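Long-range contacts in prophage MuSo2, 43 kDa tail protein (Shewanella oneidensis, PDB 3CDD), which probably serves as a trimeric structural component of the baseplate in the tail of a Mu-like prophage: residues T40-G45 with S83-T88; W19-I24 with D36-Y41. One frame throughout, in Å; residues are numbered along the deposited sequence. Where two conformers were deposited one is given.

Contact 1: residues T40-G45 with S83-T88; sequences TYKFLG and SYDEST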
loop_
_atom_site.group_PDB
_atom_site.type_symbol
_atom_site.label_atom_id
_atom_site.label_comp_id
_atom_site.label_asym_id
_atom_site.label_seq_id
_atom_site.Cartn_x
_atom_site.Cartn_y
_atom_site.Cartn_z
ATOM N N THR A 40 13.219 12.031 -23.073
ATOM C CA THR A 40 14.555 11.666 -22.541
ATOM C C THR A 40 15.664 11.843 -23.582
ATOM O O THR A 40 15.682 11.174 -24.623
ATOM C CB THR A 40 14.558 10.214 -21.996
ATOM O OG1 THR A 40 13.516 10.072 -21.029
ATOM C CG2 THR A 40 15.904 9.818 -21.367
ATOM N N TYR A 41 16.564 12.781 -23.321
ATOM C CA TYR A 41 17.731 12.949 -24.167
ATOM C C TYR A 41 18.970 12.368 -23.493
ATOM O O TYR A 41 19.145 12.515 -22.292
ATOM C CB TYR A 41 17.954 14.418 -24.508
ATOM C CG TYR A 41 17.095 14.956 -25.617
ATOM C CD1 TYR A 41 15.778 15.332 -25.381
ATOM C CD2 TYR A 41 17.609 15.115 -26.914
ATOM C CE1 TYR A 41 14.969 15.855 -26.414
ATOM C CE2 TYR A 41 16.814 15.630 -27.954
ATOM C CZ TYR A 41 15.490 15.998 -27.680
ATOM O OH TYR A 41 14.682 16.503 -28.679
ATOM N N LYS A 42 19.805 11.703 -24.290
ATOM C CA LYS A 42 21.130 11.244 -23.877
ATOM C C LYS A 42 22.237 12.054 -24.592
ATOM O O LYS A 42 22.216 12.204 -25.818
ATOM C CB LYS A 42 21.313 9.758 -24.193
ATOM C CG LYS A 42 20.475 8.798 -23.367
ATOM C CD LYS A 42 20.774 8.853 -21.861
ATOM C CE LYS A 42 22.200 8.458 -21.547
ATOM N NZ LYS A 42 22.553 8.701 -20.098
ATOM N N PHE A 43 23.197 12.550 -23.808
ATOM C CA PHE A 43 24.313 13.322 -24.319
ATOM C C PHE A 43 25.613 12.560 -24.115
ATOM O O PHE A 43 26.140 12.502 -22.998
ATOM C CB PHE A 43 24.365 14.675 -23.627
ATOM C CG PHE A 43 23.115 15.490 -23.818
ATOM C CD1 PHE A 43 23.037 16.436 -24.827
ATOM C CD2 PHE A 43 22.014 15.289 -23.011
ATOM C CE1 PHE A 43 21.868 17.173 -25.012
ATOM C CE2 PHE A 43 20.854 16.019 -23.187
ATOM C CZ PHE A 43 20.786 16.964 -24.183
ATOM N N LEU A 44 26.133 11.981 -25.203
ATOM C CA LEU A 44 27.274 11.072 -25.123
ATOM C C LEU A 44 28.602 11.767 -24.839
ATOM O O LEU A 44 29.562 11.119 -24.429
ATOM C CB LEU A 44 27.369 10.195 -26.374
ATOM C CG LEU A 44 26.102 9.383 -26.646
ATOM C CD1 LEU A 44 26.094 8.928 -28.044
ATOM C CD2 LEU A 44 25.957 8.206 -25.705
ATOM N N GLY A 45 28.647 13.081 -25.051
ATOM C CA GLY A 45 29.788 13.890 -24.618
ATOM C C GLY A 45 29.798 14.148 -23.112
ATOM O O GLY A 45 30.670 14.854 -22.621
ATOM N N SER A 83 14.495 15.964 -14.410
ATOM C CA SER A 83 15.634 15.257 -13.830
ATOM C C SER A 83 16.763 15.282 -14.835
ATOM O O SER A 83 16.532 15.501 -16.020
ATOM C CB SER A 83 15.277 13.807 -13.497
ATOM O OG SER A 83 14.997 13.075 -14.685
ATOM N N TYR A 84 17.990 15.051 -14.372
ATOM C CA TYR A 84 19.118 14.941 -15.277
ATOM C C TYR A 84 20.270 14.270 -14.548
ATOM O O TYR A 84 20.222 14.102 -13.332
ATOM C CB TYR A 84 19.562 16.329 -15.783
ATOM C CG TYR A 84 19.932 17.272 -14.654
ATOM C CD1 TYR A 84 21.217 17.259 -14.098
ATOM C CD2 TYR A 84 18.985 18.165 -14.130
ATOM C CE1 TYR A 84 21.551 18.104 -13.046
ATOM C CE2 TYR A 84 19.320 19.028 -13.082
ATOM C CZ TYR A 84 20.596 18.988 -12.554
ATOM O OH TYR A 84 20.937 19.840 -11.538
ATOM N N ASP A 85 21.281 13.853 -15.305
ATOM C CA ASP A 85 22.610 13.539 -14.751
ATOM C C ASP A 85 23.674 14.026 -15.732
ATOM O O ASP A 85 23.428 14.990 -16.468
ATOM C CB ASP A 85 22.762 12.059 -14.397
ATOM C CG ASP A 85 22.472 11.124 -15.568
ATOM O OD1 ASP A 85 22.856 11.427 -16.712
ATOM O OD2 ASP A 85 21.862 10.068 -15.338
ATOM N N GLU A 86 24.848 13.394 -15.777
ATOM C CA GLU A 86 25.903 13.955 -16.625
ATOM C C GLU A 86 25.707 13.678 -18.114
ATOM O O GLU A 86 26.243 14.397 -18.943
ATOM C CB GLU A 86 27.284 13.539 -16.149
ATOM C CG GLU A 86 27.705 14.306 -14.928
ATOM C CD GLU A 86 28.775 13.594 -14.150
ATOM O OE1 GLU A 86 28.649 12.363 -13.933
ATOM O OE2 GLU A 86 29.736 14.273 -13.745
ATOM N N SER A 87 24.878 12.689 -18.441
ATOM C CA SER A 87 24.658 12.315 -19.830
ATOM C C SER A 87 23.165 12.158 -20.188
ATOM O O SER A 87 22.836 11.532 -21.191
ATOM C CB SER A 87 25.414 11.016 -20.114
ATOM O OG SER A 87 24.961 9.996 -19.252
ATOM N N THR A 88 22.284 12.755 -19.377
ATOM C CA THR A 88 20.833 12.556 -19.470
ATOM C C THR A 88 20.116 13.835 -19.094
ATOM O O THR A 88 20.494 14.499 -18.136
ATOM C CB THR A 88 20.322 11.425 -18.522
ATOM O OG1 THR A 88 21.225 10.317 -18.558
ATOM C CG2 THR A 88 18.945 10.918 -18.934
#

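Contact 2: residues W19-I24 with D36-Y41; sequences WTKIGI and DLEMTY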
loop_
_atom_site.group_PDB
_atom_site.type_symbol
_atom_site.label_atom_id
_atom_site.label_comp_id
_atom_site.label_asym_id
_atom_site.label_seq_id
_atom_site.Cartn_x
_atom_site.Cartn_y
_atom_site.Cartn_z
ATOM N N TRP A 19 8.066 13.621 -28.159
ATOM C CA TRP A 19 8.088 12.910 -26.888
ATOM C C TRP A 19 8.585 11.491 -27.104
ATOM O O TRP A 19 8.375 10.909 -28.180
ATOM C CB TRP A 19 6.687 12.913 -26.263
ATOM C CG TRP A 19 6.174 14.316 -25.978
ATOM C CD1 TRP A 19 5.388 15.090 -26.796
ATOM C CD2 TRP A 19 6.450 15.119 -24.814
ATOM N NE1 TRP A 19 5.141 16.318 -26.203
ATOM C CE2 TRP A 19 5.777 16.356 -24.985
ATOM C CE3 TRP A 19 7.196 14.911 -23.642
ATOM C CZ2 TRP A 19 5.833 17.381 -24.025
ATOM C CZ3 TRP A 19 7.246 15.930 -22.683
ATOM C CH2 TRP A 19 6.567 17.147 -22.884
ATOM N N THR A 20 9.269 10.953 -26.100
ATOM C CA THR A 20 9.848 9.629 -26.193
ATOM C C THR A 20 8.946 8.580 -25.521
ATOM O O THR A 20 9.071 7.395 -25.812
ATOM C CB THR A 20 11.289 9.559 -25.588
ATOM O OG1 THR A 20 11.286 10.098 -24.267
ATOM C CG2 THR A 20 12.300 10.314 -26.451
ATOM N N LYS A 21 8.047 9.037 -24.641
ATOM C CA LYS A 21 7.040 8.167 -24.036
ATOM C C LYS A 21 5.750 8.946 -23.746
ATOM O O LYS A 21 5.782 10.011 -23.122
ATOM C CB LYS A 21 7.584 7.517 -22.758
ATOM C CG LYS A 21 6.795 6.303 -22.262
ATOM C CD LYS A 21 7.453 5.740 -20.994
ATOM C CE LYS A 21 7.315 6.715 -19.814
ATOM N NZ LYS A 21 7.929 6.164 -18.543
ATOM N N ILE A 22 4.619 8.427 -24.223
ATOM C CA ILE A 22 3.307 9.083 -24.060
ATOM C C ILE A 22 2.348 8.034 -23.524
ATOM O O ILE A 22 2.330 6.912 -24.044
ATOM C CB ILE A 22 2.790 9.606 -25.427
ATOM C CG1 ILE A 22 3.808 10.572 -26.038
ATOM C CG2 ILE A 22 1.341 10.250 -25.309
ATOM C CD1 ILE A 22 3.491 11.031 -27.453
ATOM N N GLY A 23 1.592 8.366 -22.471
ATOM C CA GLY A 23 0.500 7.518 -21.987
ATOM C C GLY A 23 -0.718 8.395 -21.737
ATOM O O GLY A 23 -0.631 9.379 -21.004
ATOM N N ILE A 24 -1.853 8.107 -22.374
ATOM C CA ILE A 24 -3.073 8.892 -22.072
ATOM C C ILE A 24 -4.204 7.921 -21.743
ATOM O O ILE A 24 -4.472 6.993 -22.515
ATOM C CB ILE A 24 -3.462 9.857 -23.218
ATOM C CG1 ILE A 24 -2.432 10.969 -23.373
ATOM C CG2 ILE A 24 -4.835 10.510 -22.956
ATOM C CD1 ILE A 24 -2.434 11.657 -24.782
ATOM N N ASP A 36 0.479 11.468 -19.338
ATOM C CA ASP A 36 1.874 11.505 -18.895
ATOM C C ASP A 36 2.740 11.540 -20.153
ATOM O O ASP A 36 2.636 10.653 -21.013
ATOM C CB ASP A 36 2.213 10.265 -18.062
ATOM C CG ASP A 36 3.134 10.562 -16.857
ATOM O OD1 ASP A 36 4.088 11.380 -16.943
ATOM O OD2 ASP A 36 2.889 9.945 -15.797
ATOM N N LEU A 37 3.577 12.569 -20.262
ATOM C CA LEU A 37 4.462 12.730 -21.399
ATOM C C LEU A 37 5.871 12.914 -20.916
ATOM O O LEU A 37 6.113 13.680 -19.967
ATOM C CB LEU A 37 4.034 13.890 -22.290
ATOM C CG LEU A 37 2.755 13.574 -23.058
ATOM C CD1 LEU A 37 1.559 14.126 -22.291
ATOM C CD2 LEU A 37 2.780 14.141 -24.459
ATOM N N GLU A 38 6.784 12.178 -21.537
ATOM C CA GLU A 38 8.177 12.218 -21.167
ATOM C C GLU A 38 9.072 12.346 -22.405
ATOM O O GLU A 38 8.802 11.745 -23.452
ATOM C CB GLU A 38 8.523 10.968 -20.374
ATOM C CG GLU A 38 9.952 10.899 -19.912
ATOM C CD GLU A 38 10.223 9.604 -19.179
ATOM O OE1 GLU A 38 10.326 8.542 -19.843
ATOM O OE2 GLU A 38 10.300 9.649 -17.937
HETATM N N MSE A 39 10.135 13.140 -22.266
HETATM C CA MSE A 39 11.161 13.298 -23.308
HETATM C C MSE A 39 12.521 13.080 -22.657
HETATM O O MSE A 39 12.921 13.854 -21.788
HETATM C CB MSE A 39 11.072 14.703 -23.916
HETATM C CG MSE A 39 11.463 14.830 -25.400
HETATM SE SE MSE A 39 11.288 16.714 -25.930
HETATM C CE MSE A 39 9.369 17.025 -25.937
ATOM N N THR A 40 13.219 12.031 -23.073
ATOM C CA THR A 40 14.555 11.666 -22.541
ATOM C C THR A 40 15.664 11.843 -23.582
ATOM O O THR A 40 15.682 11.174 -24.623
ATOM C CB THR A 40 14.558 10.214 -21.996
ATOM O OG1 THR A 40 13.516 10.072 -21.029
ATOM C CG2 THR A 40 15.904 9.818 -21.367
ATOM N N TYR A 41 16.564 12.781 -23.321
ATOM C CA TYR A 41 17.731 12.949 -24.167
ATOM C C TYR A 41 18.970 12.368 -23.493
ATOM O O TYR A 41 19.145 12.515 -22.292
ATOM C CB TYR A 41 17.954 14.418 -24.508
ATOM C CG TYR A 41 17.095 14.956 -25.617
ATOM C CD1 TYR A 41 15.778 15.332 -25.381
ATOM C CD2 TYR A 41 17.609 15.115 -26.914
ATOM C CE1 TYR A 41 14.969 15.855 -26.414
ATOM C CE2 TYR A 41 16.814 15.630 -27.954
ATOM C CZ TYR A 41 15.490 15.998 -27.680
ATOM O OH TYR A 41 14.682 16.503 -28.679
HETATM O O HOH W 1 11.350 8.574 -22.374
HETATM O O HOH W 2 5.108 9.069 -20.226
HETATM O O HOH W 3 7.967 8.888 -16.833
#

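Contact 1: residues T40-G45 with S83-T88
Lys42 reaches over to Ser87 and Thr88 and brings its ammonium nitrogen among three oxygens. NZ donates to Thr88 OG1 at 2.6 Å and to Ser87 OG at 2.9 Å, while a weak third bond goes to the Ser87 carbonyl. The lysine chain arrives folded, not extended: bends at chi2 (-62°) and chi3 bring CD and then CE over the Ser87 carbonyl, with CE 3.2 Å from Ser87 O. That same oxygen accepts Phe43 N at 2.8 Å, the donor standing above the carbonyl plane, 54° out of it. A CA-H...O contact from Thr88 CA to Tyr41 O, 3.3 Å, adds to the backbone pairing.

Lys42 and Thr88 form an antiparallel non-hydrogen-bonded pair, which sets strand 34-42 against the start of strand 88-97. The residues leading into Thr88 form an Asx turn: Asp85 OD1 accepts Ser87 N at 2.9 Å on its anti side. On its syn side it takes the Thr88 hydroxyl at 2.7 Å, so OG1 donates a hydrogen bond to the aspartate and accepts one from the lysine. The carboxylate is too far from NZ for a salt bridge, but its negative charge probably favours the ammonium group nearby.

Away from this polar cluster the packing is looser. Thr40 and Thr88 lie side by side with their methyls, CG2 to CG2, 4.0 Å apart, and the Phe43 ring offers its edge to Ser87 O and Thr88 N before packing on Ile89, Ala48 and Lys51. None of the touching residues is buried, and the Tyr41 side chain leads off to meet the ring of Phe53. At the other end of 83-88, Ser83 and Tyr84 pair in an antiparallel ladder with a strand of the second subunit, where Tyr84 OH bonds Asp309 of that subunit.

Contact 2: residues W19-I24 with D36-Y41
Lys21 to Gly23 pair antiparallel with Asp36 to Glu38 in the beta hairpin of strands 21-27 and 34-42, part of the GpP-like N-terminal region, with Trp19 and Thr20 of the preceding loop packed against Glu38 and Met39; the axes of strands 21-24 and 36-41 lie 4.8 Å apart at 179°. Backbone bonds in both directions join Lys21 with Glu38 and Gly23 with Asp36. The ladder is broken by a classic beta bulge: Thr20 N (2.8 Å) and Lys21 N (3.1 Å) both donate to Glu38 O. Beyond it Thr20 OG1, set between its backbone N and carbonyl carbon (chi1 52°), accepts Thr40 N at 3.0 Å.

On the buried face the Trp19 indole is clamped between two side chains. Both make CH-pi contacts: Leu37 CD2 stands 3.5 Å from the centroid of the five-membered ring; on the opposite face, CE of Met39, a selenomethionine, lies 3.6 Å from that of the six-membered ring, 11° off its normal. The ring edge meets the backbone, CE3 being 3.4 Å from Glu38 C. On the other face of the strands, Lys21 NZ and Glu38 OE1 make a long salt bridge of 3.6 Å, and a water links NZ to OE2.

Trp19 NE1 bonds the Tyr16 carbonyl, and Leu9 of strand 7-11 packs on Trp19 and Leu37. Backbone bonds tie 36-41 to strand 88-97 on one flank and 21-24 to strand 317-328 on the other.

How the contacts relate
Contacts 1 and 2 share Thr40 and Tyr41 on strand 34-42, and their centres lie 15 Å apart. Contact 2 sits nearer the middle of the chain and is partly buried; it covers 597 Å², about twice the 278 Å² of contact 1, which lies at the surface. Their chemistry follows this difference. The hairpin has a backbone ladder that is regular up to a beta bulge and an apolar face built round an aromatic ring, with its charged pair on the other face. At the far end of the strand, contact 1 relies on a folded lysine, two hydroxyls and a backbone carbonyl. Only contact 1 borders another subunit; no other chain of the assembly touches the segments of contact 2.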